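Local coordinates for peptidase S9 prolyl oligopeptidase catalytic domain-containing protein (Pyrococcus horikoshii, PDB 4HXF), which probably acts as a serine peptidase of the prolyl oligopeptidase family, an acylaminoacyl peptidase that assembles into a self-compartmentalizing hexamer, at residues Tyr239-His243 against Tyr421-Leu427; Val429-Thr433 against Glu510-Asp514. All coordinates share one frame; numbering follows the deposited sequence.

Contact 1 (Tyr239-His243 against Tyr421-Leu427). With MG (magnesium ion), chain C.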
loop_
_atom_site.group_PDB
_atom_site.type_symbol
_atom_site.label_atom_id
_atom_site.label_comp_id
_atom_site.label_asym_id
_atom_site.label_seq_id
_atom_site.Cartn_x
_atom_site.Cartn_y
_atom_site.Cartn_z
ATOM N N TYR A 239 -10.564 54.523 -15.023
ATOM C CA TYR A 239 -10.808 53.179 -15.584
ATOM C C TYR A 239 -9.644 52.269 -15.271
ATOM O O TYR A 239 -8.480 52.767 -15.414
ATOM C CB TYR A 239 -10.879 53.283 -17.120
ATOM C CG TYR A 239 -11.966 54.325 -17.522
ATOM C CD1 TYR A 239 -13.280 54.009 -17.450
ATOM C CD2 TYR A 239 -11.619 55.613 -17.880
ATOM C CE1 TYR A 239 -14.302 54.929 -17.754
ATOM C CE2 TYR A 239 -12.577 56.553 -18.219
ATOM C CZ TYR A 239 -13.913 56.215 -18.104
ATOM O OH TYR A 239 -14.927 57.156 -18.376
ATOM N N VAL A 240 -9.905 51.018 -14.972
ATOM C CA VAL A 240 -8.842 50.070 -14.697
ATOM C C VAL A 240 -8.036 49.919 -15.972
ATOM O O VAL A 240 -6.822 49.682 -15.973
ATOM C CB VAL A 240 -9.486 48.746 -14.257
ATOM C CG1 VAL A 240 -8.450 47.669 -14.180
ATOM C CG2 VAL A 240 -10.131 48.948 -12.850
ATOM N N SER A 241 -8.727 50.070 -17.113
ATOM C CA SER A 241 -8.074 49.965 -18.468
ATOM C C SER A 241 -7.076 51.066 -18.821
ATOM O O SER A 241 -6.424 50.950 -19.878
ATOM C CB SER A 241 -9.125 49.862 -19.561
ATOM O OG SER A 241 -10.036 48.705 -19.305
ATOM N N GLU A 242 -7.017 52.143 -18.050
ATOM C CA GLU A 242 -5.983 53.171 -18.238
ATOM C C GLU A 242 -4.605 52.548 -18.174
ATOM O O GLU A 242 -4.436 51.554 -17.446
ATOM C CB GLU A 242 -6.124 54.327 -17.206
ATOM C CG GLU A 242 -7.271 55.250 -17.416
ATOM C CD GLU A 242 -7.344 56.165 -16.154
ATOM O OE1 GLU A 242 -6.296 56.752 -15.761
ATOM O OE2 GLU A 242 -8.422 56.429 -15.793
ATOM N N HIS A 243 -3.624 53.134 -18.879
ATOM C CA HIS A 243 -2.303 52.620 -18.858
ATOM C C HIS A 243 -1.722 52.700 -17.484
ATOM O O HIS A 243 -1.579 53.838 -16.970
ATOM C CB HIS A 243 -1.439 53.350 -19.864
ATOM C CG HIS A 243 -1.663 52.967 -21.340
ATOM N ND1 HIS A 243 -2.331 51.815 -21.767
ATOM C CD2 HIS A 243 -1.285 53.642 -22.481
ATOM C CE1 HIS A 243 -2.275 51.771 -23.113
ATOM N NE2 HIS A 243 -1.630 52.882 -23.562
ATOM N N TYR A 421 -0.649 50.871 -27.727
ATOM C CA TYR A 421 -0.889 52.093 -28.415
ATOM C C TYR A 421 -1.220 53.152 -27.361
ATOM O O TYR A 421 -0.883 53.021 -26.198
ATOM C CB TYR A 421 -2.037 51.846 -29.415
ATOM C CG TYR A 421 -1.662 50.717 -30.354
ATOM C CD1 TYR A 421 -1.989 49.409 -30.036
ATOM C CD2 TYR A 421 -0.994 50.934 -31.532
ATOM C CE1 TYR A 421 -1.549 48.361 -30.808
ATOM C CE2 TYR A 421 -0.595 49.843 -32.339
ATOM C CZ TYR A 421 -0.948 48.572 -31.982
ATOM O OH TYR A 421 -0.483 47.551 -32.773
ATOM N N SER A 422 -1.835 54.246 -27.783
ATOM C CA SER A 422 -2.216 55.283 -26.868
ATOM C C SER A 422 -3.230 54.766 -25.891
ATOM O O SER A 422 -3.994 53.758 -26.098
ATOM C CB SER A 422 -2.825 56.526 -27.534
ATOM O OG SER A 422 -4.077 56.248 -28.166
ATOM N N GLU A 423 -3.318 55.432 -24.750
ATOM C CA GLU A 423 -4.352 55.155 -23.788
ATOM C C GLU A 423 -5.766 55.304 -24.400
ATOM O O GLU A 423 -6.633 54.478 -24.236
ATOM C CB GLU A 423 -4.245 56.045 -22.546
ATOM C CG GLU A 423 -5.297 55.715 -21.518
ATOM C CD GLU A 423 -4.991 56.374 -20.198
ATOM O OE1 GLU A 423 -5.360 57.521 -20.011
ATOM O OE2 GLU A 423 -4.197 55.838 -19.411
ATOM N N ASP A 424 -5.977 56.404 -25.103
ATOM C CA ASP A 424 -7.272 56.684 -25.736
ATOM C C ASP A 424 -7.637 55.512 -26.660
ATOM O O ASP A 424 -8.807 55.143 -26.781
ATOM C CB ASP A 424 -7.307 58.015 -26.519
ATOM C CG ASP A 424 -7.271 59.237 -25.611
ATOM O OD1 ASP A 424 -7.458 59.013 -24.386
ATOM O OD2 ASP A 424 -7.166 60.391 -26.107
ATOM N N PHE A 425 -6.661 54.962 -27.383
ATOM C CA PHE A 425 -6.935 53.800 -28.304
ATOM C C PHE A 425 -7.461 52.622 -27.548
ATOM O O PHE A 425 -8.436 51.935 -27.988
ATOM C CB PHE A 425 -5.637 53.448 -29.034
ATOM C CG PHE A 425 -5.747 52.283 -30.006
ATOM C CD1 PHE A 425 -6.030 52.526 -31.319
ATOM C CD2 PHE A 425 -5.420 51.018 -29.636
ATOM C CE1 PHE A 425 -6.101 51.493 -32.259
ATOM C CE2 PHE A 425 -5.415 50.033 -30.575
ATOM C CZ PHE A 425 -5.744 50.253 -31.850
ATOM N N ALA A 426 -6.857 52.370 -26.357
ATOM C CA ALA A 426 -7.408 51.321 -25.476
ATOM C C ALA A 426 -8.797 51.573 -24.958
ATOM O O ALA A 426 -9.651 50.694 -24.929
ATOM C CB ALA A 426 -6.460 51.084 -24.307
ATOM N N LEU A 427 -9.072 52.804 -24.601
ATOM C CA LEU A 427 -10.351 53.159 -23.984
ATOM C C LEU A 427 -11.502 53.254 -24.965
ATOM O O LEU A 427 -12.667 53.243 -24.568
ATOM C CB LEU A 427 -10.214 54.450 -23.205
ATOM C CG LEU A 427 -9.200 54.363 -22.030
ATOM C CD1 LEU A 427 -9.137 55.682 -21.275
ATOM C CD2 LEU A 427 -9.502 53.199 -21.017
HETATM MG MG MG C . -7.241 60.244 -22.671
HETATM O O HOH W 1 -5.018 58.535 -17.601
HETATM O O HOH W 2 -2.258 56.359 -17.744
HETATM O O HOH W 3 -7.421 58.688 -21.304
HETATM O O HOH W 4 -5.186 59.945 -22.849
#

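Contact 2 (Val429-Thr433 against Glu510-Asp514)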
loop_
_atom_site.group_PDB
_atom_site.type_symbol
_atom_site.label_atom_id
_atom_site.label_comp_id
_atom_site.label_asym_id
_atom_site.label_seq_id
_atom_site.Cartn_x
_atom_site.Cartn_y
_atom_site.Cartn_z
ATOM N N VAL A 429 -12.857 51.050 -26.714
ATOM C CA VAL A 429 -13.682 49.844 -26.719
ATOM C C VAL A 429 -14.752 49.915 -25.638
ATOM O O VAL A 429 -15.730 49.187 -25.708
ATOM C CB VAL A 429 -12.849 48.517 -26.647
ATOM C CG1 VAL A 429 -12.228 48.373 -25.225
ATOM C CG2 VAL A 429 -13.737 47.307 -27.030
ATOM N N LEU A 430 -14.529 50.766 -24.596
ATOM C CA LEU A 430 -15.438 50.694 -23.397
ATOM C C LEU A 430 -16.882 51.131 -23.864
ATOM O O LEU A 430 -17.080 52.116 -24.595
ATOM C CB LEU A 430 -14.955 51.633 -22.290
ATOM C CG LEU A 430 -13.518 51.357 -21.724
ATOM C CD1 LEU A 430 -13.324 52.252 -20.511
ATOM C CD2 LEU A 430 -13.264 49.894 -21.423
ATOM N N GLU A 431 -17.831 50.271 -23.498
ATOM C CA GLU A 431 -19.234 50.366 -23.861
ATOM C C GLU A 431 -19.474 50.141 -25.346
ATOM O O GLU A 431 -20.572 50.373 -25.822
ATOM C CB GLU A 431 -19.934 51.706 -23.395
ATOM C CG GLU A 431 -19.773 51.944 -21.894
ATOM C CD GLU A 431 -20.598 53.148 -21.459
ATOM O OE1 GLU A 431 -19.959 54.185 -21.215
ATOM O OE2 GLU A 431 -21.858 53.120 -21.484
ATOM N N ARG A 432 -18.460 49.681 -26.080
ATOM C CA ARG A 432 -18.541 49.508 -27.543
ATOM C C ARG A 432 -18.053 48.167 -28.025
ATOM O O ARG A 432 -17.666 47.999 -29.184
ATOM C CB ARG A 432 -17.752 50.639 -28.286
ATOM C CG ARG A 432 -18.056 52.034 -27.861
ATOM C CD ARG A 432 -19.348 52.442 -28.344
ATOM N NE ARG A 432 -19.370 52.744 -29.817
ATOM C CZ ARG A 432 -20.551 53.056 -30.370
ATOM N NH1 ARG A 432 -21.664 53.107 -29.585
ATOM N NH2 ARG A 432 -20.690 53.168 -31.670
ATOM N N THR A 433 -18.048 47.205 -27.142
ATOM C CA THR A 433 -17.623 45.824 -27.565
ATOM C C THR A 433 -18.480 45.253 -28.722
ATOM O O THR A 433 -19.681 45.323 -28.650
ATOM C CB THR A 433 -17.756 44.853 -26.415
ATOM O OG1 THR A 433 -19.092 44.802 -25.885
ATOM C CG2 THR A 433 -16.755 45.158 -25.261
ATOM N N GLU A 510 -17.279 48.652 -16.292
ATOM C CA GLU A 510 -16.375 49.484 -17.073
ATOM C C GLU A 510 -16.435 49.158 -18.574
ATOM O O GLU A 510 -16.597 50.036 -19.414
ATOM C CB GLU A 510 -14.960 49.254 -16.559
ATOM C CG GLU A 510 -13.880 49.953 -17.377
ATOM C CD GLU A 510 -12.537 50.006 -16.684
ATOM O OE1 GLU A 510 -11.569 49.943 -17.509
ATOM O OE2 GLU A 510 -12.534 50.362 -15.455
ATOM N N VAL A 511 -16.340 47.837 -18.896
ATOM C CA VAL A 511 -16.199 47.465 -20.308
ATOM C C VAL A 511 -17.544 47.438 -21.090
ATOM O O VAL A 511 -17.609 47.748 -22.293
ATOM C CB VAL A 511 -15.383 46.149 -20.499
ATOM C CG1 VAL A 511 -15.289 45.806 -21.995
ATOM C CG2 VAL A 511 -14.027 46.366 -19.872
ATOM N N ILE A 512 -18.628 47.068 -20.404
ATOM C CA ILE A 512 -19.967 46.986 -20.954
ATOM C C ILE A 512 -20.832 48.207 -20.540
ATOM O O ILE A 512 -21.480 48.845 -21.416
ATOM C CB ILE A 512 -20.691 45.659 -20.606
ATOM C CG1 ILE A 512 -19.673 44.518 -20.811
ATOM C CG2 ILE A 512 -21.972 45.479 -21.423
ATOM C CD1 ILE A 512 -19.097 44.422 -22.199
ATOM N N GLY A 513 -20.869 48.525 -19.262
ATOM C CA GLY A 513 -21.584 49.699 -18.788
ATOM C C GLY A 513 -22.112 49.589 -17.379
ATOM O O GLY A 513 -22.235 48.526 -16.779
ATOM N N ASP A 514 -22.452 50.765 -16.865
ATOM C CA ASP A 514 -23.092 50.868 -15.516
ATOM C C ASP A 514 -24.547 50.363 -15.526
ATOM O O ASP A 514 -25.175 50.148 -16.525
ATOM C CB ASP A 514 -23.107 52.408 -15.114
ATOM C CG ASP A 514 -21.772 52.843 -14.533
ATOM O OD1 ASP A 514 -20.964 51.926 -14.157
ATOM O OD2 ASP A 514 -21.484 54.071 -14.466
HETATM O O HOH W 5 -23.339 50.865 -21.656
HETATM O O HOH W 6 -19.380 47.153 -24.470
#

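Contact 1 (Tyr239-His243 against Tyr421-Leu427)
The carboxylate oxygen OE2 of E423 is gripped by H243 N at 2.8 Å and by a water that also donates to the carbonyl of H243. The contact joins two domains: 239-243 is a loop of a beta-propeller blade, between strands 229-232 and 245-249, while 421-427 carries the short helix 423-427 of the alpha/beta-hydrolase domain. E423 reaches across because CG stands anti to its backbone N (chi1 -178°) and the chain runs out extended; H243 N meets OE2 on the anti side, close to the carboxylate plane. The H243 and E423 side chains run antiparallel past each other, and H243 donates from NE2 to Y421 O over 2.7 Å, a nearly straight bond (163°) lying close to the ring plane. One face of the imidazole takes a CH-pi contact from E423 CA, 3.8 Å from the ring centroid. K389 holds ND1, so both ring nitrogens are engaged and the rotation of the ring is fixed. E242 OE1 is 4.3 Å from E423 OE2; such like charges would tend to raise proton affinity, but the donors on E423 and a water bridging E242 OE1 and E423 OE1 probably offset this. E242 OE2 takes Y239 N within the type I turn Y239-E242. Beyond this polar patch, L427 CD2 packs on S241 CB at 3.7 Å. S422 OG caps the helix by accepting from F425 N. At the exposed end, D424 OD1 binds a magnesium ion at 2.1 Å, and a water on that ion donates to E423 OE1 over 2.7 Å.

Contact 2 (Val429-Thr433 against Glu510-Asp514)
The flat carbonyl group of V511 is met from above its plane by E431 N, which donates to V511 O over 2.8 Å while standing 50° out of that plane. A water also donates to this oxygen and accepts from T433 N, giving the carbonyl a second partner and a bridge back to the loop. The arrangement docks a type II turn, V429-R432, onto the C-terminal end of helix 504-511 within the alpha/beta-hydrolase domain. R432 N closes the turn on V429 O, and E431 sits at its third position with the positive phi (68°) of such a turn; the peptide between L430 and E431 is turned so that its N-H faces V511 O. L430 flanks this bond on the apolar side. Its CD1 lies 3.9 Å from E510 CG, the two chains crossing obliquely, while CD2 meets V511 CG2 at 3.9 Å about at a right angle. Cutting L430 back to an alanine removes both methyls and would probably open a gap between E510 CG, V511 CG2 and the Y239 ring. T433 points toward the helix end: CG2 rests 3.6 Å from V511 CG1, and OG1 is 3.7 Å from I512 CD1. W494, part of the inhibitor pocket, touches both T433 and I512, and the V511 side chain lies about 5 Å from the bound peptide-like inhibitor, which places the contact just behind the pocket. On the outer side the extended E431 chain passes I512 O with its CG. A water there donates to both E431 OE2 and I512 O, the latter at 2.8 Å.

In the fold
Along the chain the contacts come in series: 239-243 of the propeller, then 421-427, 429-433 and 510-514 of the hydrolase domain, helix 423-427 serving contact 1 and the loop after it contact 2. Their centres lie about 13 Å apart, on the same side of the chain's centre. Contact 1 spans the two domains, from a propeller blade loop to the hydrolase; contact 2 stays within the hydrolase, beside the inhibitor pocket. E510 ties them together: its OE1 probably accepts from S241 OG at 2.7 Å and its OE2 from V240 N. Y239 CD1 also packs on L430 CD1. Helix 504-511 is thereby fastened to the propeller loop at the domain boundary, close to where F507 helps line the inhibitor pocket.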